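Local coordinates for protein ulvan Lyase-PL25 (Pseudoalteromonas sp. PLSV, PDB 5UAM) that cleaves ulvan, the sulfated cell-wall polysaccharide of green seaweeds, as a family 25 polysaccharide lyase built on a beta-propeller fold, at residues A[27-32]-A[74-79]; A[55-60]-A[439-444]; A[262-267]-A[271-276]; A[275-280]-A[340-345]. All blocks are in the same frame, centred on the assembly; numbering follows the deposited sequence. Where two conformers were deposited one is given.

Interaction 1. Residues A[27-32]-A[74-79]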
loop_
_atom_site.group_PDB
_atom_site.type_symbol
_atom_site.label_atom_id
_atom_site.label_comp_id
_atom_site.label_asym_id
_atom_site.label_seq_id
_atom_site.Cartn_x
_atom_site.Cartn_y
_atom_site.Cartn_z
ATOM N N GLY A 27 21.234 -12.295 -4.332
ATOM C CA GLY A 27 20.582 -11.031 -4.011
ATOM C C GLY A 27 19.203 -11.149 -3.400
ATOM O O GLY A 27 18.685 -10.169 -2.843
ATOM N N TYR A 28 18.580 -12.320 -3.504
ATOM C CA TYR A 28 17.225 -12.545 -3.054
ATOM C C TYR A 28 17.236 -13.372 -1.773
ATOM O O TYR A 28 18.134 -14.194 -1.561
ATOM C CB TYR A 28 16.393 -13.216 -4.159
ATOM C CG TYR A 28 17.023 -14.459 -4.737
ATOM C CD1 TYR A 28 17.971 -14.381 -5.733
ATOM C CD2 TYR A 28 16.649 -15.718 -4.293
ATOM C CE1 TYR A 28 18.553 -15.533 -6.263
ATOM C CE2 TYR A 28 17.208 -16.857 -4.810
ATOM C CZ TYR A 28 18.160 -16.769 -5.804
ATOM O OH TYR A 28 18.766 -17.890 -6.360
ATOM N N PHE A 29 16.239 -13.137 -0.925
ATOM C CA PHE A 29 16.129 -13.825 0.353
ATOM C C PHE A 29 15.070 -14.918 0.358
ATOM O O PHE A 29 15.011 -15.687 1.318
ATOM C CB PHE A 29 15.857 -12.828 1.493
ATOM C CG PHE A 29 14.510 -12.147 1.407
ATOM C CD1 PHE A 29 13.379 -12.743 1.937
ATOM C CD2 PHE A 29 14.387 -10.903 0.816
ATOM C CE1 PHE A 29 12.150 -12.133 1.843
ATOM C CE2 PHE A 29 13.150 -10.277 0.726
ATOM C CZ PHE A 29 12.028 -10.905 1.233
ATOM N N ALA A 30 14.250 -15.003 -0.691
ATOM C CA ALA A 30 13.247 -16.038 -0.856
ATOM C C ALA A 30 12.922 -16.134 -2.338
ATOM O O ALA A 30 13.149 -15.192 -3.102
ATOM C CB ALA A 30 11.975 -15.717 -0.065
ATOM N N ASP A 31 12.381 -17.283 -2.739
ATOM C CA ASP A 31 12.099 -17.516 -4.154
ATOM C C ASP A 31 10.730 -18.149 -4.383
ATOM O O ASP A 31 10.534 -18.852 -5.374
ATOM C CB ASP A 31 13.191 -18.362 -4.801
ATOM C CG ASP A 31 13.346 -19.724 -4.163
ATOM O OD1 ASP A 31 12.606 -20.041 -3.216
ATOM O OD2 ASP A 31 14.210 -20.478 -4.653
ATOM N N ASN A 32 9.757 -17.858 -3.511
ATOM C CA ASN A 32 8.439 -18.483 -3.590
ATOM C C ASN A 32 7.292 -17.481 -3.673
ATOM O O ASN A 32 6.147 -17.859 -3.431
ATOM C CB ASN A 32 8.205 -19.441 -2.418
ATOM C CG ASN A 32 8.166 -18.749 -1.086
ATOM O OD1 ASN A 32 8.528 -17.579 -0.947
ATOM N ND2 ASN A 32 7.697 -19.481 -0.065
ATOM N N GLY A 74 24.387 -10.459 10.197
ATOM C CA GLY A 74 24.272 -10.847 8.812
ATOM C C GLY A 74 23.388 -12.044 8.566
ATOM O O GLY A 74 23.428 -12.594 7.462
ATOM N N GLN A 75 22.597 -12.466 9.548
ATOM C CA GLN A 75 21.843 -13.709 9.475
ATOM C C GLN A 75 20.397 -13.423 9.093
ATOM O O GLN A 75 19.761 -12.517 9.647
ATOM C CB GLN A 75 21.846 -14.442 10.821
ATOM N N TRP A 76 19.885 -14.215 8.157
ATOM C CA TRP A 76 18.477 -14.262 7.829
ATOM C C TRP A 76 17.774 -15.374 8.596
ATOM O O TRP A 76 18.329 -16.455 8.824
ATOM C CB TRP A 76 18.292 -14.557 6.334
ATOM C CG TRP A 76 18.613 -13.426 5.418
ATOM C CD1 TRP A 76 19.821 -13.144 4.837
ATOM C CD2 TRP A 76 17.698 -12.430 4.957
ATOM N NE1 TRP A 76 19.700 -12.020 4.054
ATOM C CE2 TRP A 76 18.411 -11.569 4.105
ATOM C CE3 TRP A 76 16.332 -12.175 5.188
ATOM C CZ2 TRP A 76 17.801 -10.462 3.476
ATOM C CZ3 TRP A 76 15.739 -11.095 4.560
ATOM C CH2 TRP A 76 16.479 -10.253 3.716
ATOM N N GLN A 77 16.513 -15.107 8.947
ATOM C CA GLN A 77 15.585 -16.102 9.460
ATOM C C GLN A 77 14.376 -16.179 8.546
ATOM O O GLN A 77 13.912 -15.162 8.031
ATOM C CB GLN A 77 15.058 -15.713 10.846
ATOM C CG GLN A 77 16.127 -15.498 11.901
ATOM C CD GLN A 77 16.667 -16.786 12.453
ATOM O OE1 GLN A 77 15.912 -17.649 12.899
ATOM N NE2 GLN A 77 17.989 -16.925 12.438
ATOM N N GLY A 78 13.854 -17.380 8.363
ATOM C CA GLY A 78 12.677 -17.578 7.564
ATOM C C GLY A 78 13.011 -17.699 6.098
ATOM O O GLY A 78 14.162 -17.884 5.709
ATOM N N PRO A 79 12.000 -17.597 5.247
ATOM C CA PRO A 79 10.625 -17.191 5.556
ATOM C C PRO A 79 9.798 -18.294 6.222
ATOM O O PRO A 79 10.031 -19.492 6.038
ATOM C CB PRO A 79 10.064 -16.876 4.184
ATOM C CG PRO A 79 10.784 -17.799 3.265
ATOM C CD PRO A 79 12.195 -17.843 3.810
#
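Phe29 lays its CB over the face of the Trp76 indole, 3.4 Å from the centroid of the six-membered ring and 11° off the ring normal, a close CH-pi contact. The pair lies at the outer side of the beta-propeller, where two adjacent blades meet: 27-32 runs into the edge strand 30-33 of the blade that closes the ring, and 74-79 lies on the edge strand 75-81 of the next. Beyond CB the Phe29 ring runs nearly parallel to the indole, planes 10° apart, but it is slid aside, with the centroids 4.9 Å apart. Its CG stands between the backbone N and the carbonyl carbon (chi1 66°), a turn that leaves CB foremost and carries the ring off toward Val55 and Ala67. The indole is held from its polar side as well, since Trp76 NE1 bonds to Thr451 O, while Arg452 ties the two backbones together by reaching both Phe29 O and Gly78 O. A leucine in place of Trp76 would probably open a gap beside Phe29 CB and leave Thr451 O without its indole N-H. Further along, the peptide bond between Gly78 and Pro79 is cis, and the proline ring points back at the closing blade, where Pro79 CG rests 4.1 Å from Ala30 CB.

Interaction 2. Residues A[55-60]-A[439-444]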
loop_
_atom_site.group_PDB
_atom_site.type_symbol
_atom_site.label_atom_id
_atom_site.label_comp_id
_atom_site.label_asym_id
_atom_site.label_seq_id
_atom_site.Cartn_x
_atom_site.Cartn_y
_atom_site.Cartn_z
ATOM N N VAL A 55 10.366 -8.535 7.145
ATOM C CA VAL A 55 9.825 -8.381 5.799
ATOM C C VAL A 55 8.712 -9.396 5.584
ATOM O O VAL A 55 8.798 -10.535 6.061
ATOM C CB VAL A 55 10.926 -8.537 4.735
ATOM C CG1 VAL A 55 12.012 -7.456 4.942
ATOM C CG2 VAL A 55 11.549 -9.931 4.762
ATOM N N SER A 56 7.657 -8.977 4.883
ATOM C CA SER A 56 6.546 -9.869 4.573
ATOM C C SER A 56 6.092 -9.693 3.129
ATOM O O SER A 56 6.182 -8.609 2.543
ATOM C CB SER A 56 5.370 -9.678 5.529
ATOM O OG SER A 56 4.693 -8.452 5.303
ATOM N N TYR A 57 5.588 -10.785 2.561
ATOM C CA TYR A 57 5.184 -10.814 1.157
ATOM C C TYR A 57 4.224 -11.990 0.969
ATOM O O TYR A 57 4.068 -12.845 1.841
ATOM C CB TYR A 57 6.409 -10.943 0.213
ATOM C CG TYR A 57 7.120 -12.255 0.422
ATOM C CD1 TYR A 57 8.003 -12.436 1.486
ATOM C CD2 TYR A 57 6.856 -13.347 -0.400
ATOM C CE1 TYR A 57 8.585 -13.668 1.723
ATOM C CE2 TYR A 57 7.450 -14.592 -0.174
ATOM C CZ TYR A 57 8.310 -14.739 0.897
ATOM O OH TYR A 57 8.907 -15.963 1.123
ATOM N N GLN A 58 3.592 -12.034 -0.203
ATOM C CA GLN A 58 2.636 -13.083 -0.536
ATOM C C GLN A 58 3.340 -14.255 -1.219
ATOM O O GLN A 58 3.958 -14.099 -2.277
ATOM C CB GLN A 58 1.596 -12.469 -1.460
ATOM C CG GLN A 58 0.555 -13.404 -1.951
ATOM C CD GLN A 58 -0.352 -12.697 -2.910
ATOM O OE1 GLN A 58 -1.286 -12.015 -2.505
ATOM N NE2 GLN A 58 -0.060 -12.806 -4.189
ATOM N N GLY A 59 3.215 -15.433 -0.612
ATOM C CA GLY A 59 3.835 -16.649 -1.073
ATOM C C GLY A 59 2.824 -17.645 -1.606
ATOM O O GLY A 59 1.701 -17.287 -1.980
ATOM N N PRO A 60 3.212 -18.923 -1.668
ATOM C CA PRO A 60 2.342 -19.946 -2.252
ATOM C C PRO A 60 0.942 -19.924 -1.656
ATOM O O PRO A 60 0.750 -19.683 -0.456
ATOM C CB PRO A 60 3.074 -21.253 -1.930
ATOM C CG PRO A 60 4.524 -20.842 -1.886
ATOM C CD PRO A 60 4.512 -19.470 -1.255
ATOM N N ILE A 439 8.569 -16.483 -7.475
ATOM C CA ILE A 439 9.073 -15.136 -7.659
ATOM C C ILE A 439 10.139 -14.834 -6.617
ATOM O O ILE A 439 9.924 -15.014 -5.407
ATOM C CB ILE A 439 7.913 -14.125 -7.579
ATOM C CG1 ILE A 439 6.958 -14.342 -8.739
ATOM C CG2 ILE A 439 8.445 -12.689 -7.590
ATOM C CD1 ILE A 439 5.675 -13.578 -8.638
ATOM N N LYS A 440 11.285 -14.353 -7.086
ATOM C CA LYS A 440 12.392 -13.998 -6.211
ATOM C C LYS A 440 12.140 -12.657 -5.537
ATOM O O LYS A 440 11.681 -11.689 -6.164
ATOM C CB LYS A 440 13.707 -13.976 -6.983
ATOM C CG LYS A 440 14.112 -15.353 -7.443
ATOM C CD LYS A 440 15.428 -15.296 -8.219
ATOM C CE LYS A 440 15.882 -16.665 -8.688
ATOM N NZ LYS A 440 15.034 -17.174 -9.795
ATOM N N MET A 441 12.404 -12.634 -4.235
ATOM C CA MET A 441 12.111 -11.511 -3.354
ATOM C C MET A 441 13.418 -10.885 -2.892
ATOM O O MET A 441 14.339 -11.598 -2.455
ATOM C CB MET A 441 11.342 -12.014 -2.144
ATOM C CG MET A 441 10.069 -12.774 -2.451
ATOM S SD MET A 441 8.884 -11.818 -3.424
ATOM C CE MET A 441 8.687 -10.368 -2.375
ATOM N N TYR A 442 13.486 -9.562 -2.949
ATOM C CA TYR A 442 14.699 -8.823 -2.656
ATOM C C TYR A 442 14.427 -7.726 -1.641
ATOM O O TYR A 442 13.413 -7.035 -1.719
ATOM C CB TYR A 442 15.270 -8.159 -3.899
ATOM C CG TYR A 442 15.609 -9.092 -5.054
ATOM C CD1 TYR A 442 14.613 -9.687 -5.812
ATOM C CD2 TYR A 442 16.931 -9.371 -5.383
ATOM C CE1 TYR A 442 14.929 -10.526 -6.888
ATOM C CE2 TYR A 442 17.252 -10.205 -6.460
ATOM C CZ TYR A 442 16.243 -10.792 -7.192
ATOM O OH TYR A 442 16.568 -11.626 -8.243
ATOM N N LEU A 443 15.376 -7.525 -0.739
ATOM C CA LEU A 443 15.378 -6.382 0.175
ATOM C C LEU A 443 16.502 -5.464 -0.281
ATOM O O LEU A 443 17.667 -5.881 -0.330
ATOM C CB LEU A 443 15.616 -6.865 1.606
ATOM C CG LEU A 443 15.804 -5.813 2.702
ATOM C CD1 LEU A 443 14.567 -4.937 2.793
ATOM C CD2 LEU A 443 16.127 -6.470 4.033
ATOM N N VAL A 444 16.174 -4.223 -0.638
ATOM C CA VAL A 444 17.148 -3.318 -1.228
ATOM C C VAL A 444 17.321 -2.070 -0.382
ATOM O O VAL A 444 16.404 -1.627 0.320
ATOM C CB VAL A 444 16.847 -2.918 -2.687
ATOM C CG1 VAL A 444 16.768 -4.150 -3.564
ATOM C CG2 VAL A 444 15.572 -2.091 -2.784
#
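Tyr57, whose ring receives Met441 on one face, has its hydroxyl held by a hydrogen bond between Tyr57 OH and Asn32 OD1, on the strand next to 439-444. With its far end tied, the ring is set to take the methionine. Met441 folds back on itself, bent at both chi2 and chi3 (-58° and -56°), and so presents three atoms in turn. Its CG sits above the phenol, 4.0 Å from the ring centroid; SD lies obliquely off the face at 4.6 Å from that centroid, a Met-aromatic contact; and the methyl CE reaches past the ring to Tyr57 CB at 3.5 Å. Two residues along each strand the packing is purely aliphatic and lighter, Val55 CG1 meeting Leu443 CD1 at 4.2 Å. All four side chains are buried, with Ala30 against Tyr57 and Ala431 against Met441. At the end of strand 52-58, Gln58 NE2 bonds to Asn98 OD1, and Asn98 probably binds substrate, which suggests that this core lies near the substrate site. The strand segments run at 153° to each other with their nearest CA atoms more than 8 Å apart, too far for backbone pairing. Two sheets layered through side chains in this way are characteristic of neighbouring beta-propeller blades, here the first blade and the one that closes the ring.

Interaction 3. Residues A[262-267]-A[271-276]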
loop_
_atom_site.group_PDB
_atom_site.type_symbol
_atom_site.label_atom_id
_atom_site.label_comp_id
_atom_site.label_asym_id
_atom_site.label_seq_id
_atom_site.Cartn_x
_atom_site.Cartn_y
_atom_site.Cartn_z
ATOM N N TYR A 262 -6.874 13.587 -3.346
ATOM C CA TYR A 262 -7.369 14.343 -2.214
ATOM C C TYR A 262 -6.472 14.059 -1.013
ATOM O O TYR A 262 -5.739 13.062 -0.983
ATOM C CB TYR A 262 -8.771 13.873 -1.855
ATOM C CG TYR A 262 -9.828 13.933 -2.945
ATOM C CD1 TYR A 262 -9.899 12.959 -3.930
ATOM C CD2 TYR A 262 -10.787 14.919 -2.935
ATOM C CE1 TYR A 262 -10.878 12.992 -4.892
ATOM C CE2 TYR A 262 -11.781 14.957 -3.889
ATOM C CZ TYR A 262 -11.833 13.973 -4.852
ATOM O OH TYR A 262 -12.816 13.997 -5.823
ATOM N N PHE A 263 -6.581 14.919 0.007
ATOM C CA PHE A 263 -5.755 14.828 1.208
ATOM C C PHE A 263 -6.530 15.261 2.449
ATOM O O PHE A 263 -7.205 16.283 2.434
ATOM C CB PHE A 263 -4.529 15.741 1.093
ATOM C CG PHE A 263 -3.652 15.712 2.298
ATOM C CD1 PHE A 263 -2.679 14.738 2.438
ATOM C CD2 PHE A 263 -3.832 16.628 3.326
ATOM C CE1 PHE A 263 -1.905 14.695 3.584
ATOM C CE2 PHE A 263 -3.066 16.559 4.451
ATOM C CZ PHE A 263 -2.105 15.604 4.579
ATOM N N MET A 264 -6.381 14.509 3.539
ATOM C CA MET A 264 -6.872 14.968 4.827
ATOM C C MET A 264 -6.039 14.351 5.942
ATOM O O MET A 264 -5.269 13.417 5.725
ATOM C CB MET A 264 -8.372 14.682 4.997
ATOM C CG MET A 264 -8.742 13.226 4.964
ATOM S SD MET A 264 -10.530 13.131 4.684
ATOM C CE MET A 264 -10.801 11.356 4.725
ATOM N N SER A 265 -6.238 14.873 7.151
ATOM C CA SER A 265 -5.470 14.495 8.328
ATOM C C SER A 265 -6.423 14.095 9.452
ATOM O O SER A 265 -7.520 14.630 9.568
ATOM C CB SER A 265 -4.608 15.694 8.758
ATOM O OG SER A 265 -3.697 15.385 9.794
ATOM N N PHE A 266 -5.973 13.161 10.286
ATOM C CA PHE A 266 -6.721 12.582 11.396
ATOM C C PHE A 266 -5.895 12.805 12.653
ATOM O O PHE A 266 -4.793 12.266 12.782
ATOM C CB PHE A 266 -6.902 11.092 11.089
ATOM C CG PHE A 266 -7.461 10.239 12.209
ATOM C CD1 PHE A 266 -8.266 10.733 13.225
ATOM C CD2 PHE A 266 -7.162 8.895 12.205
ATOM C CE1 PHE A 266 -8.767 9.871 14.219
ATOM C CE2 PHE A 266 -7.655 8.039 13.186
ATOM C CZ PHE A 266 -8.436 8.514 14.180
ATOM N N ASN A 267 -6.411 13.607 13.574
ATOM C CA ASN A 267 -5.767 13.799 14.864
ATOM C C ASN A 267 -6.237 12.677 15.783
ATOM O O ASN A 267 -7.402 12.639 16.182
ATOM C CB ASN A 267 -6.121 15.169 15.425
ATOM C CG ASN A 267 -5.456 15.449 16.758
ATOM O OD1 ASN A 267 -5.333 14.574 17.618
ATOM N ND2 ASN A 267 -5.041 16.694 16.945
ATOM N N GLY A 271 -9.601 12.811 17.845
ATOM C CA GLY A 271 -10.517 12.078 16.999
ATOM C C GLY A 271 -10.968 12.827 15.766
ATOM O O GLY A 271 -11.610 12.224 14.899
ATOM N N GLU A 272 -10.593 14.093 15.633
ATOM C CA GLU A 272 -11.103 14.960 14.577
ATOM C C GLU A 272 -10.244 14.935 13.318
ATOM O O GLU A 272 -9.018 14.810 13.362
ATOM C CB GLU A 272 -11.161 16.389 15.077
ATOM C CG GLU A 272 -12.025 16.518 16.319
ATOM C CD GLU A 272 -12.194 17.943 16.737
ATOM O OE1 GLU A 272 -13.346 18.357 16.989
ATOM O OE2 GLU A 272 -11.172 18.650 16.807
ATOM N N TRP A 273 -10.920 15.072 12.185
ATOM C CA TRP A 273 -10.305 15.089 10.872
ATOM C C TRP A 273 -10.361 16.499 10.296
ATOM O O TRP A 273 -11.267 17.276 10.605
ATOM C CB TRP A 273 -11.068 14.137 9.965
ATOM C CG TRP A 273 -10.906 12.696 10.354
ATOM C CD1 TRP A 273 -11.364 12.087 11.493
ATOM C CD2 TRP A 273 -10.249 11.686 9.595
ATOM N NE1 TRP A 273 -11.030 10.753 11.477
ATOM C CE2 TRP A 273 -10.348 10.473 10.324
ATOM C CE3 TRP A 273 -9.592 11.682 8.369
ATOM C CZ2 TRP A 273 -9.796 9.276 9.862
ATOM C CZ3 TRP A 273 -9.058 10.503 7.914
ATOM C CH2 TRP A 273 -9.163 9.306 8.654
ATOM N N SER A 274 -9.379 16.823 9.451
ATOM C CA SER A 274 -9.280 18.172 8.914
ATOM C C SER A 274 -8.603 18.139 7.555
ATOM O O SER A 274 -7.883 17.199 7.222
ATOM C CB SER A 274 -8.502 19.088 9.852
ATOM O OG SER A 274 -7.209 18.573 10.069
ATOM N N ASN A 275 -8.806 19.210 6.789
ATOM C CA ASN A 275 -8.104 19.365 5.531
ATOM C C ASN A 275 -6.755 20.019 5.793
ATOM O O ASN A 275 -6.369 20.245 6.941
ATOM C CB ASN A 275 -8.965 20.100 4.503
ATOM C CG ASN A 275 -9.084 21.587 4.765
ATOM O OD1 ASN A 275 -8.579 22.125 5.759
ATOM N ND2 ASN A 275 -9.745 22.271 3.842
ATOM N N VAL A 276 -5.998 20.273 4.717
ATOM C CA VAL A 276 -4.638 20.791 4.845
ATOM C C VAL A 276 -4.602 22.154 5.503
ATOM O O VAL A 276 -3.563 22.563 6.044
ATOM C CB VAL A 276 -3.945 20.779 3.457
ATOM C CG1 VAL A 276 -4.584 21.818 2.524
ATOM C CG2 VAL A 276 -2.456 21.017 3.599
HETATM O O HOH W 1 -6.694 18.995 2.197
#
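Phe266 and Trp273 form the tight side of this beta hairpin of strands 258-267 and 273-274 in a propeller blade. Phe266 CB sits over the centre of the indole six-membered ring, 3.5 Å from its centroid, and the phenyl runs on nearly parallel to the five-membered ring, planes 7° apart, but slid aside with little overlap, Phe266 CD1 3.3 Å from Trp273 NE1. Phe266 CG is anti to the backbone N (chi1 171°), which swings the phenyl onto its cross-strand partner. Met264 CG meets the indole at its edge, its methyl CE comes in obliquely, 3.7 Å from Trp273 CZ3, and Phe206 adds another ring beside the indole. Replacing Trp273 with an alanine would probably take away the surface on which Phe266 lies and leave the Met264 methyl facing a gap. The opposite face of the ladder is looser: Ser265 and Ser274, both partly exposed, put only small groups there, while their backbones exchange two hydrogen bonds, Ser265 N to Ser274 O and Ser274 N to Ser265 O. At the turn, Gly271 and Glu272 both face Asn267 in a G1 beta bulge, with Asn267 N bonded to Glu272 O and Gly271 N to Asn267 O. At the other end the strands part and a water fills in, donating to Phe263 O at 2.8 Å and accepting from Val276 N at 2.9 Å.

Interaction 4. Residues A[275-280]-A[340-345]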
loop_
_atom_site.group_PDB
_atom_site.type_symbol
_atom_site.label_atom_id
_atom_site.label_comp_id
_atom_site.label_asym_id
_atom_site.label_seq_id
_atom_site.Cartn_x
_atom_site.Cartn_y
_atom_site.Cartn_z
ATOM N N ASN A 275 -8.806 19.210 6.789
ATOM C CA ASN A 275 -8.104 19.365 5.531
ATOM C C ASN A 275 -6.755 20.019 5.793
ATOM O O ASN A 275 -6.369 20.245 6.941
ATOM C CB ASN A 275 -8.965 20.100 4.503
ATOM C CG ASN A 275 -9.084 21.587 4.765
ATOM O OD1 ASN A 275 -8.579 22.125 5.759
ATOM N ND2 ASN A 275 -9.745 22.271 3.842
ATOM N N VAL A 276 -5.998 20.273 4.717
ATOM C CA VAL A 276 -4.638 20.791 4.845
ATOM C C VAL A 276 -4.602 22.154 5.503
ATOM O O VAL A 276 -3.563 22.563 6.044
ATOM C CB VAL A 276 -3.945 20.779 3.457
ATOM C CG1 VAL A 276 -4.584 21.818 2.524
ATOM C CG2 VAL A 276 -2.456 21.017 3.599
ATOM N N GLU A 277 -5.708 22.885 5.474
ATOM C CA GLU A 277 -5.779 24.197 6.097
ATOM C C GLU A 277 -6.333 24.138 7.511
ATOM O O GLU A 277 -6.586 25.187 8.113
ATOM C CB GLU A 277 -6.625 25.132 5.236
ATOM C CG GLU A 277 -5.961 25.410 3.911
ATOM C CD GLU A 277 -6.505 26.640 3.203
ATOM O OE1 GLU A 277 -5.698 27.543 2.886
ATOM O OE2 GLU A 277 -7.729 26.707 2.967
ATOM N N GLY A 278 -6.525 22.935 8.047
ATOM C CA GLY A 278 -6.997 22.795 9.403
ATOM C C GLY A 278 -8.493 22.854 9.570
ATOM O O GLY A 278 -8.972 22.783 10.709
ATOM N N GLU A 279 -9.255 23.010 8.494
ATOM C CA GLU A 279 -10.703 23.055 8.637
ATOM C C GLU A 279 -11.221 21.659 8.970
ATOM O O GLU A 279 -10.847 20.674 8.317
ATOM C CB GLU A 279 -11.356 23.540 7.350
ATOM C CG GLU A 279 -10.859 24.866 6.823
ATOM C CD GLU A 279 -11.448 25.154 5.456
ATOM O OE1 GLU A 279 -10.694 25.104 4.443
ATOM O OE2 GLU A 279 -12.684 25.363 5.409
ATOM N N LYS A 280 -12.100 21.584 9.966
ATOM C CA LYS A 280 -12.564 20.300 10.461
ATOM C C LYS A 280 -13.651 19.738 9.559
ATOM O O LYS A 280 -14.486 20.467 9.012
ATOM C CB LYS A 280 -13.035 20.436 11.912
ATOM C CG LYS A 280 -11.852 20.642 12.858
ATOM C CD LYS A 280 -12.279 20.879 14.300
ATOM C CE LYS A 280 -11.052 21.116 15.173
ATOM N NZ LYS A 280 -11.402 21.566 16.553
ATOM N N VAL A 340 2.834 15.816 -6.291
ATOM C CA VAL A 340 1.996 16.956 -5.920
ATOM C C VAL A 340 2.399 17.378 -4.516
ATOM O O VAL A 340 2.761 16.536 -3.694
ATOM C CB VAL A 340 0.515 16.507 -5.937
ATOM C CG1 VAL A 340 -0.403 17.536 -5.263
ATOM C CG2 VAL A 340 0.076 16.212 -7.364
ATOM N N ARG A 341 2.355 18.683 -4.230
ATOM C CA ARG A 341 2.644 19.118 -2.867
ATOM C C ARG A 341 1.901 20.399 -2.527
ATOM O O ARG A 341 1.520 21.191 -3.391
ATOM C CB ARG A 341 4.141 19.324 -2.623
ATOM C CG ARG A 341 4.731 20.489 -3.389
ATOM C CD ARG A 341 6.237 20.563 -3.209
ATOM N NE ARG A 341 6.792 21.700 -3.929
ATOM C CZ ARG A 341 6.965 22.913 -3.411
ATOM N NH1 ARG A 341 6.646 23.156 -2.142
ATOM N NH2 ARG A 341 7.475 23.891 -4.154
ATOM N N TRP A 342 1.719 20.586 -1.222
ATOM C CA TRP A 342 1.170 21.811 -0.659
ATOM C C TRP A 342 2.319 22.749 -0.328
ATOM O O TRP A 342 3.221 22.379 0.422
ATOM C CB TRP A 342 0.415 21.448 0.617
ATOM C CG TRP A 342 -0.162 22.615 1.380
ATOM C CD1 TRP A 342 0.289 23.130 2.562
ATOM C CD2 TRP A 342 -1.304 23.391 1.017
ATOM N NE1 TRP A 342 -0.492 24.188 2.946
ATOM C CE2 TRP A 342 -1.494 24.362 2.024
ATOM C CE3 TRP A 342 -2.199 23.347 -0.051
ATOM C CZ2 TRP A 342 -2.537 25.288 1.982
ATOM C CZ3 TRP A 342 -3.223 24.255 -0.096
ATOM C CH2 TRP A 342 -3.398 25.215 0.923
ATOM N N ASN A 343 2.300 23.954 -0.890
ATOM C CA ASN A 343 3.428 24.858 -0.718
ATOM C C ASN A 343 3.228 25.829 0.427
ATOM O O ASN A 343 4.041 26.740 0.592
ATOM C CB ASN A 343 3.736 25.620 -2.009
ATOM C CG ASN A 343 2.693 26.657 -2.351
ATOM O OD1 ASN A 343 1.806 26.992 -1.559
ATOM N ND2 ASN A 343 2.818 27.204 -3.548
ATOM N N GLY A 344 2.165 25.655 1.211
ATOM C CA GLY A 344 1.815 26.525 2.296
ATOM C C GLY A 344 0.641 27.412 1.970
ATOM O O GLY A 344 -0.029 27.892 2.888
ATOM N N ASN A 345 0.357 27.625 0.684
ATOM C CA ASN A 345 -0.772 28.454 0.287
ATOM C C ASN A 345 -1.649 27.782 -0.758
ATOM O O ASN A 345 -2.847 28.080 -0.836
ATOM C CB ASN A 345 -0.295 29.808 -0.232
ATOM C CG ASN A 345 0.423 30.601 0.830
ATOM O OD1 ASN A 345 -0.199 31.238 1.662
ATOM N ND2 ASN A 345 1.745 30.505 0.837
HETATM O O HOH W 2 -1.889 24.963 5.574
#
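Val276 and Trp342 come at each other from opposite directions, the valine laying both methyls on one face of the indole. CG2, anti to its own backbone N, stands over the five-membered ring, 3.5 Å from that ring's centroid and 7° off the normal, a nearly vertical CH-pi contact; CG1 covers the other half, 3.8 Å from Trp342 CZ3. The opposite face of the indole is backed by its own chain, which curls beneath it so that the backbone N atoms of Gly344 and Asn345 lie below the rim. Asn343 OD1 holds that curl as an Asx turn, accepting from Asn345 N. Glu277 crosses the indole at about a right angle and meets it at the edge: its OE1 lies near the ring plane, 3.8 Å from Trp342 CH2, with the carboxylate turned 75° to the ring. The valine and glutamate occupy the middle of a type I turn, Asn275 to Gly278, stiffened by Asn275. Its OD1 takes Glu277 N and Glu279 N from opposite faces of the amide, each at 3.0 Å, and its ND2 gives a bond to Glu279 OE1. A water donating to Val276 O also accepts a weak bond from Trp342 NE1. The contact thus joins a surface turn of one blade to the hairpin of the next, which contains strand 336-342. Since the carboxylate faces C-H groups at the indole edge, where aromatic rings are slightly positive, the charge is probably mildly favourable there, while the methyls supply the main grip on the face.

The four contacts fall into two clusters on opposite sides of the propeller. Interactions 1 and 2, with centres 8 Å apart, share strands of the first blade and of the closing blade, where strand 30-33 from the chain start pairs with 439-444 from near its end; their segments alternate along the sequence. Together they pack the seam where the ring is shut. Interactions 3 and 4, 10 Å apart, share Asn275 and Val276 and are linked by the Glu272 to Lys280 salt bridge: one builds a hairpin of a blade, the other fastens its following turn to the next blade. Both are nested inside the loop closed by interaction 2, whose centre lies 33 and 36 Å away.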